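Long-range contacts in luciferase-like monooxygenase (Streptomyces bottropensis, PDB 7BIP), which probably acts as a flavin-dependent type of monooxygenase of the bacterial luciferase family, putting oxygen into an intermediate of rishirilide biosynthesis: residues D227-Y232 with D318-L323; N233-E238 with S335-R340; V43-H48 with A110-E115; K91-D96 with M160-W165; P170-A175 with A189-M194. All coordinates share one frame; numbering follows the deposited sequence.

Contact 1: residues D227-Y232 with D318-L323; sequences DIHMSY and DFTISL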
# COMPACT_ATOMS: atom_id res chain seq x y z
N ASP A 227 17.20 -3.07 17.49
CA ASP A 227 17.89 -2.17 16.56
C ASP A 227 18.80 -2.91 15.60
O ASP A 227 19.42 -2.27 14.74
CB ASP A 227 18.71 -1.14 17.35
CG ASP A 227 17.84 -0.11 18.02
OD1 ASP A 227 16.97 0.47 17.33
OD2 ASP A 227 18.01 0.11 19.24
N ILE A 228 18.91 -4.23 15.71
CA ILE A 228 19.82 -5.02 14.89
C ILE A 228 19.02 -6.19 14.33
O ILE A 228 18.55 -7.05 15.09
CB ILE A 228 21.03 -5.52 15.69
CG1 ILE A 228 21.86 -4.34 16.22
CG2 ILE A 228 21.90 -6.44 14.85
CD1 ILE A 228 22.89 -4.77 17.25
N HIS A 229 18.87 -6.22 13.00
CA HIS A 229 18.08 -7.24 12.31
C HIS A 229 18.96 -8.05 11.38
O HIS A 229 19.84 -7.51 10.72
CB HIS A 229 16.96 -6.60 11.47
CG HIS A 229 15.75 -6.20 12.25
ND1 HIS A 229 14.46 -6.48 11.83
CD2 HIS A 229 15.62 -5.51 13.41
CE1 HIS A 229 13.60 -6.00 12.70
NE2 HIS A 229 14.27 -5.40 13.67
N MET A 230 18.71 -9.36 11.31
CA MET A 230 19.32 -10.21 10.29
C MET A 230 18.29 -11.25 9.87
O MET A 230 17.52 -11.73 10.71
CB MET A 230 20.57 -10.94 10.80
CG MET A 230 21.62 -10.02 11.44
SD MET A 230 23.09 -10.96 11.89
CE MET A 230 23.70 -9.99 13.27
N SER A 231 18.28 -11.60 8.59
CA SER A 231 17.36 -12.62 8.07
C SER A 231 18.12 -13.91 7.81
O SER A 231 19.26 -13.89 7.34
CB SER A 231 16.66 -12.16 6.79
OG SER A 231 15.68 -11.17 7.08
N TYR A 232 17.47 -15.04 8.11
CA TYR A 232 18.02 -16.37 7.85
C TYR A 232 16.96 -17.23 7.20
O TYR A 232 15.83 -17.28 7.69
CB TYR A 232 18.46 -17.06 9.14
CG TYR A 232 19.70 -16.53 9.82
CD1 TYR A 232 20.96 -17.04 9.51
CD2 TYR A 232 19.60 -15.56 10.81
CE1 TYR A 232 22.10 -16.57 10.16
CE2 TYR A 232 20.72 -15.08 11.45
CZ TYR A 232 21.96 -15.60 11.13
OH TYR A 232 23.07 -15.11 11.78
N ASP A 318 22.62 -10.43 21.52
CA ASP A 318 21.18 -10.51 21.34
C ASP A 318 20.71 -9.56 20.24
O ASP A 318 21.10 -8.38 20.23
CB ASP A 318 20.47 -10.19 22.65
CG ASP A 318 20.44 -11.36 23.59
OD1 ASP A 318 19.87 -12.41 23.21
OD2 ASP A 318 20.99 -11.25 24.70
N PHE A 319 19.89 -10.05 19.32
CA PHE A 319 19.38 -9.21 18.23
C PHE A 319 18.08 -9.84 17.72
O PHE A 319 17.55 -10.78 18.32
CB PHE A 319 20.44 -9.03 17.14
CG PHE A 319 20.81 -10.30 16.40
CD1 PHE A 319 20.26 -10.57 15.16
CD2 PHE A 319 21.70 -11.21 16.95
CE1 PHE A 319 20.59 -11.73 14.48
CE2 PHE A 319 22.03 -12.38 16.27
CZ PHE A 319 21.47 -12.64 15.03
N THR A 320 17.56 -9.29 16.63
CA THR A 320 16.28 -9.70 16.05
C THR A 320 16.53 -10.50 14.77
O THR A 320 17.13 -9.98 13.82
CB THR A 320 15.42 -8.47 15.76
OG1 THR A 320 15.18 -7.77 16.99
CG2 THR A 320 14.10 -8.88 15.14
N ILE A 321 16.07 -11.75 14.75
CA ILE A 321 16.20 -12.61 13.58
C ILE A 321 14.85 -12.68 12.87
O ILE A 321 13.81 -12.86 13.53
CB ILE A 321 16.66 -14.03 13.97
CG1 ILE A 321 18.16 -14.05 14.26
CG2 ILE A 321 16.31 -15.03 12.85
CD1 ILE A 321 18.71 -15.39 14.78
N SER A 322 14.86 -12.55 11.55
CA SER A 322 13.70 -12.83 10.72
C SER A 322 13.91 -14.19 10.06
O SER A 322 14.90 -14.39 9.35
CB SER A 322 13.47 -11.76 9.65
OG SER A 322 13.36 -10.47 10.21
N LEU A 323 12.97 -15.11 10.30
CA LEU A 323 13.05 -16.46 9.75
C LEU A 323 12.36 -16.48 8.39
O LEU A 323 11.14 -16.30 8.31
CB LEU A 323 12.40 -17.45 10.72
CG LEU A 323 12.91 -17.37 12.16
CD1 LEU A 323 11.90 -18.03 13.09
CD2 LEU A 323 14.29 -18.04 12.28
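Two neighbouring parallel strands of the TIM-barrel wall meet here, 228-232 and 320-323, their axes 4.6 Å apart at closest. Four backbone bonds join them in the alternating parallel pattern: Thr320 N to Ile228 O, Met230 N to Thr320 O, Ser322 N to Met230 O and Tyr232 N to Ser322 O. On the outer face, toward helices 202-218 and 302-316, Phe319 CG takes the crowded position between backbone N and carbonyl carbon (chi1 66°), which lays the ring across Met230. Met230 CG packs against Phe319 CE1, and the extended chain carries the methyl over the ring centre, CE 3.8 Å from the Phe319 centroid, with SD in an oblique Met-aromatic contact; a flexible thioether suits a flat surface. Beyond it, Tyr232 CE2 rests 3.9 Å from Ile321 CD1. Here the inner face is polar. Thr320 CG2 sits over one face of the His229 ring, 3.8 Å from its centroid, while His229 ND1 bonds to Lys41 NZ. Ser322 OG bonds to His39 and Lys41, and Ser231 OG to Asn6; short serines keep their hydroxyls close to the sheet. Apolar strand residues facing the surrounding helices, with alternate ones pointing into the barrel, are characteristic of a TIM barrel.

Contact 2: residues N233-E238 with S335-R340; sequences NCYLAE and SARTMR. With EDO (1,2-ethanediol), chain I.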
# COMPACT_ATOMS: atom_id res chain seq x y z
N ASN A 233 17.32 -17.94 6.13
CA ASN A 233 16.42 -18.98 5.62
C ASN A 233 16.18 -20.02 6.70
O ASN A 233 17.10 -20.43 7.42
CB ASN A 233 17.01 -19.62 4.37
CG ASN A 233 17.05 -18.66 3.20
OD1 ASN A 233 16.20 -17.77 3.09
ND2 ASN A 233 18.03 -18.82 2.32
N CYS A 234 14.92 -20.43 6.85
CA CYS A 234 14.57 -21.28 7.99
C CYS A 234 13.61 -22.37 7.54
O CYS A 234 12.58 -22.08 6.93
CB CYS A 234 13.96 -20.44 9.12
SG CYS A 234 13.50 -21.42 10.54
N TYR A 235 13.95 -23.62 7.85
CA TYR A 235 13.08 -24.75 7.56
C TYR A 235 13.27 -25.77 8.67
O TYR A 235 14.40 -26.21 8.91
CB TYR A 235 13.40 -25.36 6.18
CG TYR A 235 12.38 -26.38 5.73
CD1 TYR A 235 11.44 -26.05 4.77
CD2 TYR A 235 12.35 -27.65 6.27
CE1 TYR A 235 10.50 -26.98 4.35
CE2 TYR A 235 11.42 -28.58 5.87
CZ TYR A 235 10.49 -28.23 4.91
OH TYR A 235 9.55 -29.15 4.49
N LEU A 236 12.18 -26.15 9.34
CA LEU A 236 12.25 -27.12 10.43
C LEU A 236 11.38 -28.33 10.11
O LEU A 236 10.29 -28.18 9.55
CB LEU A 236 11.78 -26.50 11.76
CG LEU A 236 12.79 -25.73 12.61
CD1 LEU A 236 13.36 -24.54 11.89
CD2 LEU A 236 12.16 -25.28 13.94
N ALA A 237 11.86 -29.51 10.48
CA ALA A 237 11.05 -30.72 10.47
C ALA A 237 11.55 -31.62 11.59
O ALA A 237 12.69 -31.50 12.04
CB ALA A 237 11.11 -31.44 9.12
N GLU A 238 10.67 -32.52 12.06
CA GLU A 238 11.09 -33.46 13.10
C GLU A 238 12.22 -34.36 12.60
O GLU A 238 13.09 -34.77 13.39
CB GLU A 238 9.91 -34.32 13.56
CG GLU A 238 8.83 -33.54 14.32
CD GLU A 238 9.18 -33.34 15.80
OE1 GLU A 238 10.32 -33.66 16.20
OE2 GLU A 238 8.31 -32.87 16.56
N SER A 335 5.73 -24.45 5.31
CA SER A 335 6.03 -23.19 5.99
C SER A 335 5.36 -23.13 7.35
O SER A 335 5.96 -22.70 8.35
CB SER A 335 5.58 -22.02 5.12
OG SER A 335 6.21 -22.07 3.85
N ALA A 336 4.11 -23.56 7.42
CA ALA A 336 3.37 -23.52 8.68
C ALA A 336 3.97 -24.50 9.69
O ALA A 336 4.05 -24.19 10.89
CB ALA A 336 1.90 -23.84 8.42
N ARG A 337 4.40 -25.68 9.23
CA ARG A 337 5.06 -26.64 10.12
C ARG A 337 6.33 -26.05 10.71
O ARG A 337 6.59 -26.19 11.91
CB ARG A 337 5.37 -27.94 9.37
CG ARG A 337 6.21 -28.91 10.20
CD ARG A 337 6.40 -30.25 9.48
NE ARG A 337 7.24 -30.11 8.31
CZ ARG A 337 7.61 -31.13 7.53
NH1 ARG A 337 7.18 -32.36 7.81
NH2 ARG A 337 8.38 -30.91 6.49
N THR A 338 7.14 -25.38 9.88
CA THR A 338 8.34 -24.72 10.37
C THR A 338 8.00 -23.75 11.49
O THR A 338 8.65 -23.74 12.54
CB THR A 338 9.04 -23.97 9.23
OG1 THR A 338 9.61 -24.91 8.31
CG2 THR A 338 10.16 -23.07 9.77
N MET A 339 6.96 -22.93 11.28
CA MET A 339 6.61 -21.94 12.29
C MET A 339 6.08 -22.61 13.55
O MET A 339 6.43 -22.20 14.66
CB MET A 339 5.60 -20.95 11.73
CG MET A 339 6.20 -20.04 10.67
SD MET A 339 4.92 -19.05 9.90
CE MET A 339 4.36 -18.05 11.28
N ARG A 340 5.25 -23.66 13.40
CA ARG A 340 4.71 -24.34 14.57
C ARG A 340 5.80 -25.03 15.38
O ARG A 340 5.78 -24.98 16.61
CB ARG A 340 3.63 -25.34 14.14
CG ARG A 340 2.37 -24.66 13.64
CD ARG A 340 1.16 -25.58 13.62
NE ARG A 340 -0.05 -24.85 13.26
CZ ARG A 340 -0.59 -24.84 12.04
NH1 ARG A 340 -0.03 -25.55 11.07
NH2 ARG A 340 -1.69 -24.14 11.80
C1 EDO I . 17.15 -14.82 -0.26
O1 EDO I . 15.87 -15.45 -0.32
C2 EDO I . 17.21 -13.96 1.00
O2 EDO I . 17.60 -14.77 2.11
O HOH W 1 9.99 -23.12 6.13
O HOH W 2 8.44 -27.85 7.47
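The strand 233-236 continues a barrel strand and is crossed almost at right angles, 85°, by residues 335-340 of helix 332-345, part of the helical layer around the strands of the TIM barrel. The axes come within 7.0 Å, close for a helix on a strand, and the small Thr338 suits the point of nearest approach. Direct hydrogen bonds come first. Thr338 OG1, anti to its carbonyl carbon, receives Leu236 N at 3.0 Å in a nearly straight bond, and is itself bonded to Glu334 O in the preceding helical turn. Arg337, anti at chi1 and chi2 and then bent at chi3 (69°), brings NH2 to 2.9 Å from Tyr235 OH; the hydroxyl lies close to the guanidinium plane, the phenol ring being turned 82° from it. Both polar ends have further partners: Glu334 bonds the phenol, and Glu242 forms a salt bridge with Arg337 NH2, which would offset its charge.

Van der Waals packing fills in round these bonds. Thr338 CG2 touches Cys234 SG at 3.8 Å and Leu236 CD1 at 4.1 Å, while Ala237 CB, a single methyl, sits over the centre of one face of the Arg337 guanidinium. Two waters complete the contact. One accepts from Thr338 OG1 and donates to Cys234 O; the other accepts from Arg337 NE at 2.7 Å and donates to Leu236 O at 2.8 Å.

Contact 3: residues V43-H48 with A110-E115; sequences VEHYFH and AFLPDE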
# COMPACT_ATOMS: atom_id res chain seq x y z
N VAL A 43 9.69 -7.72 1.61
CA VAL A 43 10.76 -7.10 0.84
C VAL A 43 10.18 -6.24 -0.29
O VAL A 43 8.97 -6.22 -0.53
CB VAL A 43 11.71 -8.15 0.25
CG1 VAL A 43 12.10 -9.14 1.34
CG2 VAL A 43 11.03 -8.87 -0.91
N GLU A 44 11.06 -5.51 -0.98
CA GLU A 44 10.71 -4.76 -2.18
C GLU A 44 11.63 -5.19 -3.31
O GLU A 44 12.85 -5.03 -3.21
CB GLU A 44 10.84 -3.24 -1.96
CG GLU A 44 10.44 -2.42 -3.20
CD GLU A 44 10.52 -0.92 -2.97
OE1 GLU A 44 10.69 -0.50 -1.81
OE2 GLU A 44 10.41 -0.16 -3.96
N HIS A 45 11.05 -5.71 -4.39
CA HIS A 45 11.80 -6.08 -5.59
C HIS A 45 10.89 -6.02 -6.81
O HIS A 45 9.67 -6.14 -6.69
CB HIS A 45 12.41 -7.48 -5.48
CG HIS A 45 13.75 -7.50 -4.84
ND1 HIS A 45 14.82 -6.77 -5.33
CD2 HIS A 45 14.20 -8.14 -3.74
CE1 HIS A 45 15.87 -6.98 -4.56
NE2 HIS A 45 15.52 -7.80 -3.58
N TYR A 46 11.50 -5.88 -7.99
CA TYR A 46 10.75 -5.72 -9.23
C TYR A 46 11.19 -6.71 -10.30
O TYR A 46 12.38 -6.99 -10.45
CB TYR A 46 10.90 -4.30 -9.79
CG TYR A 46 10.49 -3.23 -8.82
CD1 TYR A 46 9.21 -2.67 -8.87
CD2 TYR A 46 11.37 -2.78 -7.85
CE1 TYR A 46 8.83 -1.68 -7.96
CE2 TYR A 46 11.01 -1.79 -6.95
CZ TYR A 46 9.74 -1.25 -7.00
OH TYR A 46 9.39 -0.28 -6.10
N PHE A 47 10.20 -7.25 -11.03
CA PHE A 47 10.32 -7.87 -12.36
C PHE A 47 10.73 -9.34 -12.39
O PHE A 47 10.39 -10.03 -13.35
CB PHE A 47 11.32 -7.12 -13.25
CG PHE A 47 11.14 -5.64 -13.28
CD1 PHE A 47 9.87 -5.07 -13.37
CD2 PHE A 47 12.23 -4.81 -13.21
CE1 PHE A 47 9.71 -3.71 -13.39
CE2 PHE A 47 12.08 -3.45 -13.24
CZ PHE A 47 10.82 -2.89 -13.33
N HIS A 48 11.46 -9.81 -11.40
CA HIS A 48 12.05 -11.14 -11.46
C HIS A 48 11.38 -12.05 -10.43
O HIS A 48 10.81 -11.58 -9.45
CB HIS A 48 13.55 -11.09 -11.20
CG HIS A 48 14.31 -10.30 -12.22
ND1 HIS A 48 14.58 -10.78 -13.48
CD2 HIS A 48 14.86 -9.06 -12.16
CE1 HIS A 48 15.25 -9.87 -14.16
NE2 HIS A 48 15.44 -8.82 -13.38
N ALA A 110 19.37 -0.68 -3.42
CA ALA A 110 19.05 -1.59 -4.51
C ALA A 110 20.34 -2.16 -5.10
O ALA A 110 21.41 -1.57 -4.99
CB ALA A 110 18.24 -0.87 -5.59
N PHE A 111 20.21 -3.32 -5.73
CA PHE A 111 21.37 -3.89 -6.41
C PHE A 111 21.05 -4.64 -7.70
O PHE A 111 21.99 -4.96 -8.43
CB PHE A 111 22.12 -4.83 -5.46
CG PHE A 111 21.37 -6.09 -5.11
CD1 PHE A 111 21.67 -7.29 -5.74
CD2 PHE A 111 20.37 -6.06 -4.15
CE1 PHE A 111 20.98 -8.44 -5.42
CE2 PHE A 111 19.68 -7.22 -3.82
CZ PHE A 111 19.98 -8.41 -4.46
N LEU A 112 19.79 -4.92 -8.01
CA LEU A 112 19.48 -5.62 -9.25
C LEU A 112 19.62 -4.66 -10.42
O LEU A 112 18.96 -3.61 -10.43
CB LEU A 112 18.07 -6.20 -9.21
CG LEU A 112 17.81 -7.29 -8.16
CD1 LEU A 112 16.37 -7.79 -8.24
CD2 LEU A 112 18.79 -8.43 -8.33
N PRO A 113 20.46 -4.96 -11.42
CA PRO A 113 20.67 -3.98 -12.50
C PRO A 113 19.41 -3.64 -13.28
O PRO A 113 19.22 -2.48 -13.66
CB PRO A 113 21.73 -4.67 -13.38
CG PRO A 113 22.45 -5.59 -12.43
CD PRO A 113 21.38 -6.10 -11.51
N ASP A 114 18.52 -4.62 -13.51
CA ASP A 114 17.30 -4.33 -14.25
C ASP A 114 16.40 -3.35 -13.51
O ASP A 114 15.64 -2.60 -14.15
CB ASP A 114 16.54 -5.61 -14.55
CG ASP A 114 17.26 -6.50 -15.54
OD1 ASP A 114 16.84 -7.66 -15.72
OD2 ASP A 114 18.25 -6.03 -16.14
N GLU A 115 16.42 -3.35 -12.18
CA GLU A 115 15.64 -2.35 -11.44
C GLU A 115 16.14 -0.95 -11.74
O GLU A 115 15.35 -0.05 -12.02
CB GLU A 115 15.67 -2.64 -9.94
CG GLU A 115 14.97 -3.94 -9.56
CD GLU A 115 15.11 -4.31 -8.09
OE1 GLU A 115 15.99 -3.74 -7.40
OE2 GLU A 115 14.37 -5.21 -7.64
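His45 presents the edge of its ring to the carboxylate of Glu115, while Leu112 CD1 presses obliquely on the same part of the imidazole, 3.5 Å from His45 ND1. Glu115 OE2 lies within about 1° of the His45 ring plane, and ND1 meets the oxygen's syn lone pair at 2.8 Å in a nearly straight His-carboxylate hydrogen bond. Glu115 reaches there with an extended chain beyond CG (chi2 174°), long enough for the same OE2 to take Tyr46 N as well, at 3.0 Å from above the carboxylate plane. Two donors grip one oxygen and fix the loop after strand 39-42 against the start of helix 113-119, which follows strand 103-107; such loops lie on the C-terminal side of a TIM barrel, where this fold carries its active site. An alanine in place of Glu115 would remove both acceptor bonds and would probably loosen the His45 ring and the Tyr46 backbone. His48 NE2 makes a weak bond to Asp114 OD1, 3.0 Å away. Within the loop, Tyr46 OH donates to Glu44 OE2 over a very short 2.4 Å, and Lys87 of the second subunit bonds weakly to Tyr46 OH. The negative charge of buried Glu115 would probably favour a doubly protonated, positively charged His45.

Contact 4: residues K91-D96 with M160-W165; sequences KLAMLD and MLPRTW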
# COMPACT_ATOMS: atom_id res chain seq x y z
N LYS A 91 2.85 6.98 2.79
CA LYS A 91 2.27 5.64 2.88
C LYS A 91 2.72 4.93 4.15
O LYS A 91 1.93 4.20 4.76
CB LYS A 91 2.59 4.79 1.64
CG LYS A 91 4.04 4.33 1.51
CD LYS A 91 4.20 3.38 0.31
CE LYS A 91 4.02 4.11 -1.00
NZ LYS A 91 4.52 3.28 -2.14
N LEU A 92 3.95 5.18 4.60
CA LEU A 92 4.40 4.54 5.83
C LEU A 92 3.70 5.13 7.05
O LEU A 92 3.42 4.41 8.01
CB LEU A 92 5.91 4.67 5.97
CG LEU A 92 6.74 3.81 5.01
CD1 LEU A 92 8.18 4.31 5.04
CD2 LEU A 92 6.66 2.31 5.35
N ALA A 93 3.40 6.43 7.02
CA ALA A 93 2.62 7.02 8.11
C ALA A 93 1.20 6.45 8.15
O ALA A 93 0.67 6.17 9.24
CB ALA A 93 2.60 8.55 7.99
N MET A 94 0.58 6.23 6.98
CA MET A 94 -0.72 5.56 6.98
C MET A 94 -0.62 4.18 7.61
O MET A 94 -1.46 3.79 8.44
CB MET A 94 -1.26 5.44 5.55
CG MET A 94 -1.64 6.76 4.88
SD MET A 94 -2.20 6.41 3.19
CE MET A 94 -3.82 5.67 3.45
N LEU A 95 0.40 3.42 7.23
CA LEU A 95 0.55 2.06 7.75
C LEU A 95 0.80 2.07 9.25
O LEU A 95 0.27 1.21 9.97
CB LEU A 95 1.70 1.36 7.01
CG LEU A 95 2.09 -0.01 7.54
CD1 LEU A 95 0.86 -0.93 7.55
CD2 LEU A 95 3.19 -0.57 6.66
N ASP A 96 1.61 3.01 9.75
CA ASP A 96 1.83 3.13 11.18
C ASP A 96 0.49 3.29 11.91
O ASP A 96 0.22 2.60 12.90
CB ASP A 96 2.75 4.32 11.48
CG ASP A 96 3.34 4.28 12.88
OD1 ASP A 96 3.47 3.19 13.46
OD2 ASP A 96 3.67 5.37 13.40
N MET A 160 3.68 16.82 6.19
CA MET A 160 3.13 15.57 5.67
C MET A 160 2.06 15.02 6.61
O MET A 160 2.27 14.90 7.82
CB MET A 160 4.24 14.54 5.50
CG MET A 160 3.76 13.15 5.06
SD MET A 160 2.87 13.14 3.47
CE MET A 160 3.99 14.04 2.44
N LEU A 161 0.91 14.69 6.04
CA LEU A 161 -0.15 13.98 6.73
C LEU A 161 -0.27 12.58 6.16
O LEU A 161 0.17 12.32 5.03
CB LEU A 161 -1.49 14.72 6.58
CG LEU A 161 -1.59 16.09 7.24
CD1 LEU A 161 -2.92 16.73 6.86
CD2 LEU A 161 -1.45 16.00 8.76
N PRO A 162 -0.80 11.63 6.93
CA PRO A 162 -1.10 11.77 8.36
C PRO A 162 0.20 11.83 9.15
O PRO A 162 1.25 11.36 8.69
CB PRO A 162 -1.88 10.50 8.68
CG PRO A 162 -1.28 9.46 7.70
CD PRO A 162 -0.97 10.24 6.45
N ARG A 163 0.17 12.45 10.32
CA ARG A 163 1.30 12.31 11.21
C ARG A 163 1.41 10.86 11.66
O ARG A 163 0.42 10.13 11.68
CB ARG A 163 1.17 13.25 12.40
CG ARG A 163 0.80 14.69 12.00
CD ARG A 163 1.80 15.32 11.04
NE ARG A 163 3.05 15.69 11.70
CZ ARG A 163 4.23 15.75 11.08
NH1 ARG A 163 5.32 16.11 11.75
NH2 ARG A 163 4.31 15.44 9.80
N THR A 164 2.62 10.44 12.01
CA THR A 164 2.76 9.05 12.43
C THR A 164 2.10 8.80 13.79
O THR A 164 1.80 9.72 14.56
CB THR A 164 4.24 8.65 12.49
OG1 THR A 164 4.93 9.49 13.42
CG2 THR A 164 4.89 8.79 11.11
N TRP A 165 1.83 7.52 14.05
CA TRP A 165 1.33 7.10 15.35
C TRP A 165 2.45 7.11 16.38
O TRP A 165 2.31 7.69 17.46
CB TRP A 165 0.73 5.70 15.20
CG TRP A 165 0.26 5.03 16.47
CD1 TRP A 165 1.03 4.61 17.53
CD2 TRP A 165 -1.08 4.64 16.78
NE1 TRP A 165 0.24 4.01 18.47
CE2 TRP A 165 -1.06 4.02 18.03
CE3 TRP A 165 -2.30 4.77 16.11
CZ2 TRP A 165 -2.22 3.53 18.65
CZ3 TRP A 165 -3.45 4.29 16.71
CH2 TRP A 165 -3.40 3.67 17.97
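Asp96 starts on helix 85-98 with CB pointing toward the loop 160-165, its CG anti to the backbone N (chi1 -164°). From CG, 3.8 Å from Trp165 CB, the carboxylate splits: OD1 turns to Gln166 NE2, just beyond the loop segment, while OD2 meets Trp165 N at 2.9 Å in a weak, bent bond and also lies 3.5 Å from Thr164 CB. A short acid suits this place because its two oxygens can reach successive residues of the loop. An alanine here would lose both acceptors and would probably leave the loop at Trp165 and Gln166 less firmly held to the helix.

One helical turn earlier the contact is apolar. Ala93 CB, small enough for the loop to come close, lies 3.2 Å from Pro162 O and 3.9 Å from Thr164 CG2. Next to it the Pro162 ring, which follows a cis peptide bond, crosses Met94 at about a right angle, its CD 3.9 Å from Met94 CG. Both these side chains also pack on the second subunit, on Ala18 and Pro55 of that chain. This helix of the TIM barrel and the loop together thus form part of the dimer interface. Chemically, Asp96 is a buried carboxylate receiving N-H donors from the loop, which would probably favour its ionised form.

Contact 5: residues P170-A175 with A189-M194; sequences PRILVA and AGHGVM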
# COMPACT_ATOMS: atom_id res chain seq x y z
N PRO A 170 8.19 5.75 13.45
CA PRO A 170 8.65 4.36 13.53
C PRO A 170 10.17 4.28 13.58
O PRO A 170 10.89 5.13 13.05
CB PRO A 170 8.10 3.74 12.25
CG PRO A 170 6.90 4.55 11.94
CD PRO A 170 7.29 5.96 12.31
N ARG A 171 10.66 3.23 14.24
CA ARG A 171 12.09 2.92 14.23
C ARG A 171 12.61 2.89 12.80
O ARG A 171 11.96 2.34 11.91
CB ARG A 171 12.34 1.57 14.90
CG ARG A 171 13.82 1.28 15.20
CD ARG A 171 14.01 -0.15 15.71
NE ARG A 171 13.21 -0.42 16.91
CZ ARG A 171 13.61 -0.17 18.15
NH1 ARG A 171 14.81 0.37 18.35
NH2 ARG A 171 12.82 -0.45 19.17
N ILE A 172 13.78 3.48 12.59
CA ILE A 172 14.44 3.47 11.28
C ILE A 172 15.63 2.53 11.35
O ILE A 172 16.48 2.66 12.23
CB ILE A 172 14.89 4.89 10.87
CG1 ILE A 172 13.68 5.80 10.61
CG2 ILE A 172 15.77 4.84 9.61
CD1 ILE A 172 14.09 7.26 10.35
N LEU A 173 15.68 1.56 10.43
CA LEU A 173 16.84 0.68 10.31
C LEU A 173 17.41 0.81 8.91
O LEU A 173 16.67 0.96 7.93
CB LEU A 173 16.47 -0.78 10.59
CG LEU A 173 15.78 -0.97 11.94
CD1 LEU A 173 14.29 -1.08 11.73
CD2 LEU A 173 16.34 -2.19 12.66
N VAL A 174 18.74 0.75 8.80
CA VAL A 174 19.43 0.90 7.53
C VAL A 174 20.09 -0.43 7.20
O VAL A 174 20.88 -0.96 7.99
CB VAL A 174 20.46 2.03 7.58
CG1 VAL A 174 21.33 2.01 6.33
CG2 VAL A 174 19.73 3.37 7.70
N ALA A 175 19.76 -0.98 6.04
CA ALA A 175 20.29 -2.27 5.64
C ALA A 175 21.69 -2.10 5.09
O ALA A 175 21.94 -1.22 4.26
CB ALA A 175 19.40 -2.94 4.60
N ALA A 189 23.65 8.40 13.12
CA ALA A 189 22.33 8.98 12.92
C ALA A 189 21.29 8.45 13.90
O ALA A 189 20.13 8.87 13.84
CB ALA A 189 21.86 8.73 11.49
N GLY A 190 21.68 7.55 14.80
CA GLY A 190 20.73 6.93 15.72
C GLY A 190 19.88 5.85 15.11
O GLY A 190 18.87 5.46 15.72
N HIS A 191 20.24 5.36 13.93
CA HIS A 191 19.42 4.36 13.25
C HIS A 191 19.80 2.95 13.69
O HIS A 191 20.90 2.69 14.17
CB HIS A 191 19.56 4.47 11.73
CG HIS A 191 19.12 5.79 11.18
ND1 HIS A 191 18.16 6.57 11.77
CD2 HIS A 191 19.51 6.45 10.06
CE1 HIS A 191 17.97 7.66 11.05
NE2 HIS A 191 18.78 7.61 10.01
N GLY A 192 18.86 2.03 13.50
CA GLY A 192 19.17 0.62 13.59
C GLY A 192 19.88 0.15 12.34
O GLY A 192 20.13 0.90 11.40
N VAL A 193 20.22 -1.14 12.32
CA VAL A 193 20.98 -1.70 11.22
C VAL A 193 20.44 -3.08 10.86
O VAL A 193 19.93 -3.82 11.72
CB VAL A 193 22.50 -1.72 11.56
CG1 VAL A 193 22.84 -2.81 12.58
CG2 VAL A 193 23.34 -1.83 10.32
N MET A 194 20.49 -3.42 9.58
CA MET A 194 20.13 -4.75 9.10
C MET A 194 21.35 -5.34 8.40
O MET A 194 21.86 -4.76 7.45
CB MET A 194 18.92 -4.69 8.16
CG MET A 194 17.85 -3.69 8.61
SD MET A 194 16.43 -3.63 7.49
CE MET A 194 15.37 -4.80 8.32
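His191 stands with CG anti to its carbonyl carbon (chi1 -61°), which brings its imidazole alongside Ile172, both side chains pointing the same way. Ile172 has CG2 anti to the backbone N, and this methyl lies over the centre of the ring, 3.7 Å from the His191 centroid, in a CH-pi contact; Ala189 CB covers the opposite face toward the rim. Val174 turns CG1 anti to the backbone N (chi1 170°), so that CG2 reaches His191 CD2 at 3.9 Å. A branched residue at each of these two positions gives the flat ring a close-fitting wall. The strands 171-175 and 192-194 are the two parallel arms of a beta-alpha-beta unit of the TIM barrel, with helix 180-188 between them and a Schellman motif at Gly190 ending that helix. Gly192 N bonds to Ile172 O at 2.8 Å, Val174 N to Gly192 O and Met194 N to Val174 O. Gly192 CA lies 4.0 Å from Leu173 CA, where a CB on Gly192 would collide with Leu173 CD2, so glycine fits. Leu173 has an unusual chi2 of 100°, and its CB meets Met194 CG, anti to the carbonyl carbon, at 3.8 Å. Met194 CB lies 4.0 Å from Ala175 CB.

Contacts 1, 2 and 5 share the curled parallel sheet of the TIM barrel. Strand 228-236 pairs with 320-324 in contact 1, continues into contact 2 about 17 Å away between centres, and borders strand 192-195 of contact 5, whose centre is about 13 Å from that of contact 1. The salt bridge Asp227 to Arg171 ties contacts 1 and 5. Contact 4 touches contact 5 through Pro170. Along the chain contacts 3 and 4 cross, contact 5 follows, and contacts 1 and 2 cross last. Contacts 3 and 4 lie toward the second subunit, while contacts 1 and 5 join neighbouring strands of the barrel and contact 2 holds an outer helix to one of them.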